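Local structure of 303aa long hypothetical esterase (Sulfolobus tokodaii, 3AIN) at residues T179-K184 with A247-L252; A147-Y152 with E186-K191; P84-P89 with S119-T124; L190-L195 with Y314-V319. The protein hydrolyses carboxylic esters as a thermostable, dimeric carboxylesterase related to hormone-sensitive lipase. The protein carries 1 engineered substitution. All coordinates share one frame; numbering follows the deposited sequence.

Contact 1 (T179-K184 with A247-L252); sequences TAILSK and ADLNDL
Two torsion patterns prepare the helix residues Lys184 and Ile181 for the loop 247-252. The lysine chain runs out nearly straight and then bends once, at chi3 (97°), which swings its CE and NZ in among the loop carbonyls. With CG1 of Ile181 beside the backbone N (chi1 -69°) and the chain extended beyond it, CD1 arrives against Ala247 and Leu249.

The ammonium is gripped by two backbone oxygens. Asn250 O receives NZ of Lys184 in its carbonyl plane, on a lone pair, at 2.7 Å. Asp248 O lies 2.8 Å from the same NZ but is met from above its plane. A carboxylate stands close by, Asp248 OD1 being 3.8 Å from Lys184 NZ, a long salt bridge. That oxygen also accepts the backbone N-H of Asn250, an Asx turn that runs into the type II beta turn from Leu249 to Leu252; Asn250 O belongs to the central peptide of that turn.

The remaining contacts are apolar. Ile181 CD1 touches Ala247 CB at 3.6 Å and also reaches Leu249 CD2. Its CG1 meets Leu252 CD1 at 3.8 Å, while the other leucine methyl, CD2, settles 3.7 Å from Ile181 CA. Tyr272 of helix 266-278 also packs on Ile181 and Leu249.

Chemically, the positive end of one lysine is probably stabilised mainly by the two peptide carbonyls, with Asp248 probably adding a weaker electrostatic pull, so the shape of the turn and the end of helix 171-185 are tied to each other.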
# COMPACT_ATOMS: atom_id res chain seq x y z
N THR A 179 -15.55 10.13 -14.27
CA THR A 179 -16.84 10.11 -13.56
C THR A 179 -16.83 10.98 -12.32
O THR A 179 -17.78 11.74 -12.07
CB THR A 179 -17.23 8.66 -13.18
OG1 THR A 179 -17.46 7.94 -14.40
CG2 THR A 179 -18.51 8.64 -12.39
N ALA A 180 -15.72 10.95 -11.59
CA ALA A 180 -15.57 11.84 -10.44
C ALA A 180 -15.57 13.32 -10.83
O ALA A 180 -16.23 14.12 -10.17
CB ALA A 180 -14.33 11.49 -9.63
N ILE A 181 -14.92 13.66 -11.94
CA ILE A 181 -14.93 15.05 -12.43
C ILE A 181 -16.36 15.45 -12.80
O ILE A 181 -16.80 16.55 -12.46
CB ILE A 181 -13.98 15.26 -13.62
CG1 ILE A 181 -12.52 15.13 -13.13
CG2 ILE A 181 -14.19 16.67 -14.27
CD1 ILE A 181 -11.56 14.74 -14.21
N LEU A 182 -17.05 14.58 -13.53
CA LEU A 182 -18.41 14.90 -13.98
C LEU A 182 -19.39 15.02 -12.81
O LEU A 182 -20.36 15.77 -12.89
CB LEU A 182 -18.91 13.86 -14.98
CG LEU A 182 -18.21 13.85 -16.33
CD1 LEU A 182 -18.58 12.60 -17.15
CD2 LEU A 182 -18.43 15.13 -17.14
N SER A 183 -19.14 14.26 -11.75
CA SER A 183 -19.97 14.26 -10.53
C SER A 183 -19.86 15.58 -9.78
O SER A 183 -20.86 16.12 -9.30
CB SER A 183 -19.56 13.09 -9.61
OG SER A 183 -19.81 11.84 -10.22
N LYS A 184 -18.66 16.15 -9.75
CA LYS A 184 -18.46 17.44 -9.12
C LYS A 184 -19.34 18.50 -9.79
O LYS A 184 -20.06 19.25 -9.12
CB LYS A 184 -16.98 17.83 -9.18
CG LYS A 184 -16.72 19.31 -9.35
CD LYS A 184 -15.27 19.64 -9.03
CE LYS A 184 -14.43 19.71 -10.29
NZ LYS A 184 -13.25 20.64 -10.11
N ALA A 247 -8.49 18.48 -16.75
CA ALA A 247 -9.60 19.09 -16.02
C ALA A 247 -9.06 19.87 -14.81
O ALA A 247 -7.96 19.61 -14.35
CB ALA A 247 -10.58 17.99 -15.53
N ASP A 248 -9.88 20.78 -14.29
CA ASP A 248 -9.66 21.38 -12.98
C ASP A 248 -10.05 20.39 -11.88
O ASP A 248 -11.18 19.88 -11.85
CB ASP A 248 -10.49 22.69 -12.89
CG ASP A 248 -10.51 23.31 -11.50
OD1 ASP A 248 -10.11 22.66 -10.52
OD2 ASP A 248 -11.14 24.39 -11.37
N LEU A 249 -9.06 19.99 -11.08
CA LEU A 249 -9.24 18.85 -10.18
C LEU A 249 -9.57 19.27 -8.76
O LEU A 249 -9.56 18.45 -7.85
CB LEU A 249 -7.99 17.95 -10.21
CG LEU A 249 -7.55 17.43 -11.59
CD1 LEU A 249 -6.36 16.46 -11.42
CD2 LEU A 249 -8.67 16.72 -12.35
N ASN A 250 -9.82 20.56 -8.54
CA ASN A 250 -10.28 21.02 -7.24
C ASN A 250 -11.56 20.31 -6.82
O ASN A 250 -12.40 19.99 -7.66
CB ASN A 250 -10.55 22.53 -7.28
CG ASN A 250 -9.28 23.34 -7.40
OD1 ASN A 250 -8.62 23.64 -6.40
ND2 ASN A 250 -8.95 23.74 -8.62
N ASP A 251 -11.68 20.04 -5.52
CA ASP A 251 -12.94 19.62 -4.90
C ASP A 251 -13.37 18.22 -5.30
O ASP A 251 -14.51 17.83 -5.10
CB ASP A 251 -14.07 20.63 -5.19
CG ASP A 251 -13.74 22.04 -4.70
OD1 ASP A 251 -13.35 22.18 -3.53
OD2 ASP A 251 -13.72 22.97 -5.53
N LEU A 252 -12.42 17.43 -5.81
CA LEU A 252 -12.69 16.04 -6.12
C LEU A 252 -12.51 15.18 -4.87
O LEU A 252 -11.92 15.60 -3.88
CB LEU A 252 -11.76 15.54 -7.27
CG LEU A 252 -11.99 16.16 -8.66
CD1 LEU A 252 -10.99 15.65 -9.72
CD2 LEU A 252 -13.40 15.94 -9.17

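Contact 2 (A147-Y152 with E186-K191); sequences ALKWVY and ENIKLK
Tyr152 reaches across to Ile188 and Lys189 from the last turn of helix 139-153, and its side chain can be followed outward atom by atom. At CB the chain turns so that CG stands opposite the backbone N (chi1 -177°), sending the ring out to the loop 186-191. CG and CD1 come first under the CG2 methyl of Ile188, with CD1 at 3.6 Å from it. That methyl sits over the ring centre, 9° off the normal, a CH-pi contact in which the tyrosine and isoleucine run alongside one another, pointing opposite ways.

The loop that supplies the methyl begins with a Schellman motif: Asn187, with positive phi, is the C-prime residue ending helix 171-185, and the chain then enters strand 192-196, completing the beta-alpha-beta crossover from strand 164-169 of the alpha/beta-hydrolase fold.

Farther out, CE1 of Tyr152 passes 3.7 Å from Lys189 O, which lies at the ring edge. The tip, OH, accepts a weak but straight hydrogen bond from Lys189 N at 3.3 Å. One turn back, Leu148 CD1 meets Ile188 CG2 tip to tip at 4.1 Å, and its CD2 packs on Leu190 CD2 at 3.9 Å.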
# COMPACT_ATOMS: atom_id res chain seq x y z
N ALA A 147 -24.38 5.37 -14.95
CA ALA A 147 -24.42 4.34 -13.90
C ALA A 147 -24.13 4.91 -12.52
O ALA A 147 -24.81 4.56 -11.54
CB ALA A 147 -23.44 3.16 -14.24
N LEU A 148 -23.12 5.76 -12.39
CA LEU A 148 -22.83 6.32 -11.10
C LEU A 148 -24.00 7.14 -10.56
O LEU A 148 -24.36 7.02 -9.49
CB LEU A 148 -21.58 7.18 -11.15
CG LEU A 148 -21.09 7.88 -9.90
CD1 LEU A 148 -21.96 9.01 -9.67
CD2 LEU A 148 -21.09 7.00 -8.71
N LYS A 149 -24.53 8.00 -11.39
CA LYS A 149 -25.62 8.86 -10.98
C LYS A 149 -26.82 8.03 -10.56
O LYS A 149 -27.41 8.30 -9.61
CB LYS A 149 -26.00 9.82 -12.10
CG LYS A 149 -27.19 10.70 -11.84
CD LYS A 149 -27.41 11.63 -13.06
CE LYS A 149 -27.99 10.93 -14.33
NZ LYS A 149 -27.15 10.65 -15.61
N TRP A 150 -27.15 7.01 -11.32
CA TRP A 150 -28.22 6.13 -10.92
C TRP A 150 -27.91 5.46 -9.59
O TRP A 150 -28.75 5.36 -8.74
CB TRP A 150 -28.53 5.10 -12.01
CG TRP A 150 -29.70 4.21 -11.72
CD1 TRP A 150 -30.99 4.40 -12.11
CD2 TRP A 150 -29.70 2.98 -10.99
NE1 TRP A 150 -31.78 3.38 -11.66
CE2 TRP A 150 -31.01 2.51 -10.96
CE3 TRP A 150 -28.72 2.27 -10.32
CZ2 TRP A 150 -31.34 1.35 -10.32
CZ3 TRP A 150 -29.06 1.14 -9.70
CH2 TRP A 150 -30.35 0.67 -9.72
N VAL A 151 -26.69 4.95 -9.43
CA VAL A 151 -26.38 4.33 -8.14
C VAL A 151 -26.50 5.32 -6.98
O VAL A 151 -27.02 4.98 -5.92
CB VAL A 151 -24.98 3.64 -8.13
CG1 VAL A 151 -24.64 3.17 -6.72
CG2 VAL A 151 -25.01 2.43 -9.06
N TYR A 152 -26.02 6.54 -7.18
CA TYR A 152 -26.03 7.55 -6.14
C TYR A 152 -27.49 7.84 -5.75
O TYR A 152 -27.81 8.05 -4.59
CB TYR A 152 -25.40 8.85 -6.67
CG TYR A 152 -25.28 9.97 -5.66
CD1 TYR A 152 -24.25 9.99 -4.73
CD2 TYR A 152 -26.10 11.08 -5.75
CE1 TYR A 152 -24.08 11.06 -3.86
CE2 TYR A 152 -25.96 12.15 -4.87
CZ TYR A 152 -24.92 12.15 -3.97
OH TYR A 152 -24.75 13.24 -3.14
N GLU A 186 -22.14 18.17 -11.16
CA GLU A 186 -23.55 17.97 -10.87
C GLU A 186 -23.87 17.92 -9.38
O GLU A 186 -24.86 17.31 -8.99
CB GLU A 186 -24.05 16.67 -11.50
CG GLU A 186 -23.69 16.52 -12.96
CD GLU A 186 -24.90 16.27 -13.82
OE1 GLU A 186 -25.90 15.75 -13.30
OE2 GLU A 186 -24.81 16.52 -15.04
N ASN A 187 -22.94 18.42 -8.55
CA ASN A 187 -23.05 18.36 -7.09
C ASN A 187 -23.32 16.97 -6.50
O ASN A 187 -24.03 16.84 -5.51
CB ASN A 187 -24.07 19.39 -6.56
CG ASN A 187 -23.68 19.93 -5.18
OD1 ASN A 187 -24.49 20.57 -4.50
ND2 ASN A 187 -22.47 19.61 -4.74
N ILE A 188 -22.74 15.94 -7.10
CA ILE A 188 -22.85 14.60 -6.56
C ILE A 188 -21.60 14.36 -5.73
O ILE A 188 -20.50 14.62 -6.21
CB ILE A 188 -22.87 13.55 -7.69
CG1 ILE A 188 -24.19 13.64 -8.45
CG2 ILE A 188 -22.60 12.14 -7.14
CD1 ILE A 188 -24.16 12.88 -9.77
N LYS A 189 -21.80 14.10 -4.44
CA LYS A 189 -20.71 14.13 -3.47
C LYS A 189 -20.26 12.70 -3.20
O LYS A 189 -20.84 12.01 -2.36
CB LYS A 189 -21.16 14.79 -2.17
CG LYS A 189 -21.46 16.28 -2.30
CD LYS A 189 -22.62 16.70 -1.41
CE LYS A 189 -23.27 17.98 -1.94
NZ LYS A 189 -23.37 19.03 -0.89
N LEU A 190 -19.19 12.28 -3.87
CA LEU A 190 -18.62 10.96 -3.67
C LEU A 190 -17.64 10.94 -2.49
O LEU A 190 -16.95 11.93 -2.25
CB LEU A 190 -17.86 10.56 -4.93
CG LEU A 190 -18.67 10.64 -6.22
CD1 LEU A 190 -17.75 10.30 -7.42
CD2 LEU A 190 -19.81 9.63 -6.12
N LYS A 191 -17.46 9.76 -1.91
CA LYS A 191 -16.61 9.60 -0.73
C LYS A 191 -15.14 9.49 -1.13
O LYS A 191 -14.27 9.86 -0.35
CB LYS A 191 -17.01 8.37 0.08
CG LYS A 191 -18.34 8.51 0.85
CD LYS A 191 -18.47 9.87 1.50
CE LYS A 191 -19.88 10.05 2.08
NZ LYS A 191 -19.91 9.70 3.52

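Contact 3 (P84-P89 with S119-T124); sequences PKTQGP and SCQCVT
Pro84 meets Gln121 and Cys122 where helix 110-120 of the alpha/beta-hydrolase fold gives way to strand 123-127. The loop bearing Pro84 follows strand 76-83, which runs antiparallel to strand 123-127. Gln121 is the first residue to leave the helix and does so with positive phi (47°), and the flanking Cys120 and Cys122 are joined by a disulfide, their SG atoms 2.1 Å apart, which staples the short corner shut.

Van der Waals packing centres on the proline ring. CD of Pro84 lies 3.4 Å from Cys122 O, CG rests 3.8 Å from Gln121 C, and CB leans on the same peptide, making the ring a flank for the backbone itself. Its apolar side-chain partner is Val123, whose CG2 methyl stands 4.2 Å from Pro84 CD. An alanine at Pro84 would keep CB but not CG and CD, and would probably open a gap beside the Cys122 carbonyl and leave the Val123 methyl without this neighbour.

Thr86 makes a second packing contact, its CG2 methyl touching the amide end of Gln121 with NE2 at 3.6 Å. The two side chains cross at about a right angle.

No direct hydrogen bond crosses the contact; the polar link is carried by water. Thr86 holds OG1 between its backbone N and carbonyl carbon (chi1 57°), which turns the hydroxyl to the water bridging the segments. The carbonyl of Gln121 is shared with Tyr321 OH of helix 303-321. The bridging water donates to Gln121 O at 2.7 Å and is itself 2.7 Å from Thr86 OG1.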
# COMPACT_ATOMS: atom_id res chain seq x y z
N PRO A 84 -21.19 -7.95 0.30
CA PRO A 84 -20.22 -8.65 1.13
C PRO A 84 -20.94 -9.57 2.10
O PRO A 84 -22.17 -9.60 2.13
CB PRO A 84 -19.55 -7.52 1.90
CG PRO A 84 -20.60 -6.49 2.03
CD PRO A 84 -21.39 -6.56 0.74
N LYS A 85 -20.15 -10.30 2.89
CA LYS A 85 -20.69 -11.30 3.81
C LYS A 85 -21.14 -10.64 5.11
O LYS A 85 -21.74 -11.30 5.96
CB LYS A 85 -19.63 -12.38 4.11
CG LYS A 85 -19.00 -13.06 2.90
CD LYS A 85 -17.48 -13.18 3.11
CE LYS A 85 -16.89 -14.42 2.45
NZ LYS A 85 -17.48 -15.66 3.02
N THR A 86 -20.72 -9.40 5.33
CA THR A 86 -21.05 -8.67 6.55
C THR A 86 -22.47 -8.13 6.47
O THR A 86 -23.07 -8.06 5.39
CB THR A 86 -20.10 -7.49 6.77
OG1 THR A 86 -20.13 -6.62 5.63
CG2 THR A 86 -18.67 -8.00 7.00
N GLN A 87 -22.97 -7.63 7.60
CA GLN A 87 -24.29 -7.02 7.59
C GLN A 87 -24.20 -5.51 7.34
O GLN A 87 -23.17 -4.88 7.59
CB GLN A 87 -25.04 -7.37 8.88
CG GLN A 87 -25.58 -6.18 9.65
CD GLN A 87 -26.45 -6.61 10.83
OE1 GLN A 87 -27.03 -7.70 10.82
NE2 GLN A 87 -26.42 -5.82 11.90
N GLY A 88 -25.19 -4.97 6.62
CA GLY A 88 -25.22 -3.55 6.29
C GLY A 88 -25.64 -2.71 7.48
O GLY A 88 -25.85 -3.26 8.56
N PRO A 89 -25.71 -1.37 7.32
CA PRO A 89 -25.61 -0.70 6.02
C PRO A 89 -24.18 -0.73 5.46
O PRO A 89 -23.23 -0.94 6.21
CB PRO A 89 -26.01 0.74 6.33
CG PRO A 89 -26.81 0.64 7.61
CD PRO A 89 -26.13 -0.44 8.38
N SER A 119 -12.60 -7.67 0.38
CA SER A 119 -11.59 -6.83 0.98
C SER A 119 -12.16 -5.53 1.57
O SER A 119 -11.72 -5.12 2.66
CB SER A 119 -10.43 -6.54 -0.00
OG SER A 119 -9.38 -5.83 0.67
N CYS A 120 -13.01 -4.82 0.80
CA CYS A 120 -13.60 -3.53 1.27
C CYS A 120 -14.81 -3.71 2.18
O CYS A 120 -15.25 -2.74 2.77
CB CYS A 120 -14.00 -2.53 0.15
SG CYS A 120 -15.21 -3.05 -1.13
N GLN A 121 -15.34 -4.92 2.24
CA GLN A 121 -16.62 -5.20 2.93
C GLN A 121 -17.67 -4.18 2.55
O GLN A 121 -18.35 -3.57 3.40
CB GLN A 121 -16.40 -5.28 4.43
CG GLN A 121 -15.41 -6.38 4.74
CD GLN A 121 -15.35 -6.73 6.19
OE1 GLN A 121 -15.35 -5.85 7.05
NE2 GLN A 121 -15.09 -8.00 6.48
N CYS A 122 -17.84 -4.04 1.25
CA CYS A 122 -18.68 -3.01 0.71
C CYS A 122 -19.41 -3.58 -0.50
O CYS A 122 -19.11 -4.69 -0.92
CB CYS A 122 -17.82 -1.80 0.38
SG CYS A 122 -17.00 -1.93 -1.20
N VAL A 123 -20.57 -3.01 -0.83
CA VAL A 123 -21.25 -3.43 -2.05
C VAL A 123 -20.43 -2.91 -3.22
O VAL A 123 -20.06 -1.75 -3.26
CB VAL A 123 -22.66 -2.82 -2.12
CG1 VAL A 123 -23.31 -3.11 -3.47
CG2 VAL A 123 -23.49 -3.38 -0.97
N THR A 124 -20.16 -3.80 -4.16
CA THR A 124 -19.46 -3.40 -5.38
C THR A 124 -20.41 -3.56 -6.54
O THR A 124 -21.03 -4.60 -6.70
CB THR A 124 -18.22 -4.29 -5.59
OG1 THR A 124 -17.37 -4.13 -4.45
CG2 THR A 124 -17.45 -3.86 -6.86
O HOH W 1 -19.31 -4.09 5.90

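Contact 4 (L190-L195 with Y314-V319); sequences LKYQVL and YVLRKV
Tyr192 and Val319 bury the most surface here, with Val315 next, and the contact is best read from the tyrosine outward. Its CG stands opposite the backbone N (chi1 -154°), which carries the ring from the strand across to helix 303-321. There the ring is met obliquely by three aliphatic side chains. Val315 touches the far end, its CG2 3.6 Å from Tyr192 CE2 and its CB close to OH. Leu316 CD2 lies 3.7 Å from Tyr192 CD2 and also reaches Val194 CG2. Val319 closes the near end: its CG1 is 4.0 Å from Tyr192 CB, while CG2 sits 3.7 Å from Lys191 O.

The hydroxyl is served by water. A water in the plane of the ring lies 2.7 Å from Tyr192 OH and accepts from Lys318 NZ at 2.9 Å. That lysine also forms salt bridges with Glu303 and Asp307 of the second subunit, so the strand is linked indirectly to the dimer interface. A leucine in place of Tyr192 would probably leave Val315 without a partner across the contact and take the hydroxyl partner away from the water.

Strand 192-196 lies between strands 164-169 and 255-260. The helix segment runs antiparallel to it (177°) with axes 9.9 Å apart, while Gln193, pointing away from helix 303-321, packs on Ala180 of helix 171-185.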
# COMPACT_ATOMS: atom_id res chain seq x y z
N LEU A 190 -19.19 12.28 -3.87
CA LEU A 190 -18.62 10.96 -3.67
C LEU A 190 -17.64 10.94 -2.49
O LEU A 190 -16.95 11.93 -2.25
CB LEU A 190 -17.86 10.56 -4.93
CG LEU A 190 -18.67 10.64 -6.22
CD1 LEU A 190 -17.75 10.30 -7.42
CD2 LEU A 190 -19.81 9.63 -6.12
N LYS A 191 -17.46 9.76 -1.91
CA LYS A 191 -16.61 9.60 -0.73
C LYS A 191 -15.14 9.49 -1.13
O LYS A 191 -14.27 9.86 -0.35
CB LYS A 191 -17.01 8.37 0.08
CG LYS A 191 -18.34 8.51 0.85
CD LYS A 191 -18.47 9.87 1.50
CE LYS A 191 -19.88 10.05 2.08
NZ LYS A 191 -19.91 9.70 3.52
N TYR A 192 -14.88 8.84 -2.27
CA TYR A 192 -13.51 8.39 -2.54
C TYR A 192 -13.39 7.95 -4.01
O TYR A 192 -14.39 7.62 -4.66
CB TYR A 192 -13.19 7.20 -1.62
CG TYR A 192 -11.71 7.01 -1.31
CD1 TYR A 192 -11.08 7.75 -0.31
CD2 TYR A 192 -10.95 6.11 -2.04
CE1 TYR A 192 -9.72 7.58 -0.01
CE2 TYR A 192 -9.58 5.95 -1.77
CZ TYR A 192 -8.99 6.66 -0.74
OH TYR A 192 -7.63 6.51 -0.46
N GLN A 193 -12.18 7.97 -4.53
CA GLN A 193 -11.94 7.38 -5.87
C GLN A 193 -10.68 6.50 -5.79
O GLN A 193 -9.65 6.92 -5.28
CB GLN A 193 -11.78 8.49 -6.93
CG GLN A 193 -10.70 9.54 -6.61
CD GLN A 193 -10.64 10.64 -7.66
OE1 GLN A 193 -10.69 10.37 -8.86
NE2 GLN A 193 -10.58 11.91 -7.20
N VAL A 194 -10.79 5.28 -6.29
CA VAL A 194 -9.65 4.34 -6.31
C VAL A 194 -9.19 4.13 -7.76
O VAL A 194 -9.98 3.66 -8.58
CB VAL A 194 -10.10 2.97 -5.80
CG1 VAL A 194 -8.93 1.96 -5.91
CG2 VAL A 194 -10.60 3.09 -4.33
N LEU A 195 -8.02 4.67 -8.11
CA LEU A 195 -7.56 4.68 -9.50
C LEU A 195 -6.36 3.74 -9.59
O LEU A 195 -5.32 3.99 -8.99
CB LEU A 195 -7.12 6.11 -9.91
CG LEU A 195 -8.18 7.19 -9.60
CD1 LEU A 195 -7.68 8.54 -10.10
CD2 LEU A 195 -9.52 6.86 -10.30
N TYR A 314 -8.56 -1.58 2.72
CA TYR A 314 -8.34 -0.78 3.90
C TYR A 314 -8.83 0.67 3.74
O TYR A 314 -9.55 1.17 4.60
CB TYR A 314 -6.87 -0.75 4.33
CG TYR A 314 -6.65 0.29 5.42
CD1 TYR A 314 -7.13 0.07 6.69
CD2 TYR A 314 -6.22 1.57 5.08
CE1 TYR A 314 -7.02 1.05 7.66
CE2 TYR A 314 -6.18 2.57 6.01
CZ TYR A 314 -6.56 2.30 7.30
OH TYR A 314 -6.65 3.35 8.19
N VAL A 315 -8.47 1.32 2.64
CA VAL A 315 -8.86 2.72 2.48
C VAL A 315 -10.36 2.89 2.38
O VAL A 315 -10.91 3.87 2.85
CB VAL A 315 -8.14 3.49 1.35
CG1 VAL A 315 -6.61 3.41 1.56
CG2 VAL A 315 -8.56 3.00 -0.06
N LEU A 316 -11.03 1.95 1.72
CA LEU A 316 -12.49 2.08 1.61
C LEU A 316 -13.20 1.75 2.93
O LEU A 316 -14.18 2.40 3.29
CB LEU A 316 -13.02 1.20 0.48
CG LEU A 316 -12.64 1.71 -0.92
CD1 LEU A 316 -13.26 0.82 -1.99
CD2 LEU A 316 -13.01 3.21 -1.12
N ARG A 317 -12.69 0.78 3.67
CA ARG A 317 -13.27 0.53 5.00
C ARG A 317 -13.09 1.75 5.88
O ARG A 317 -14.01 2.13 6.64
CB ARG A 317 -12.67 -0.72 5.66
CG ARG A 317 -13.16 -2.00 5.02
CD ARG A 317 -12.66 -3.25 5.75
NE ARG A 317 -11.28 -3.59 5.40
CZ ARG A 317 -10.25 -3.48 6.24
NH1 ARG A 317 -10.44 -3.00 7.46
NH2 ARG A 317 -9.02 -3.76 5.83
N LYS A 318 -11.92 2.36 5.80
CA LYS A 318 -11.65 3.58 6.57
C LYS A 318 -12.63 4.69 6.18
O LYS A 318 -13.22 5.35 7.06
CB LYS A 318 -10.20 4.05 6.34
CG LYS A 318 -9.87 5.43 6.90
CD LYS A 318 -8.49 5.94 6.39
CE LYS A 318 -8.59 6.47 4.95
NZ LYS A 318 -7.35 7.18 4.52
N VAL A 319 -12.72 4.99 4.89
CA VAL A 319 -13.57 6.12 4.48
C VAL A 319 -15.06 5.85 4.70
O VAL A 319 -15.78 6.77 5.06
CB VAL A 319 -13.29 6.60 3.02
CG1 VAL A 319 -13.91 5.66 2.00
CG2 VAL A 319 -13.84 8.02 2.82
O HOH W 2 -6.67 7.64 1.75

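From the N terminus, contact 3 comes first, bringing the loop after strand 76-83 to the start of strand 123-127; it closes before the others open. Contact 2 then spans 147-191, and contact 1 opens at 179 within that span but closes only at 252, so the two cross; they meet where Ser183 O probably accepts from Ile188 N. Contact 4 starts on Leu190 and Lys191, which end contact 2, crosses contact 1, and returns to contact 3, Arg317 NE probably bonding Ser119 O. Contacts 1 and 2 tie helices 171-185 and 139-153 to loops that lead into strands 255-260 and 192-196, while contact 4 sets helix 303-321 on strand 192-196.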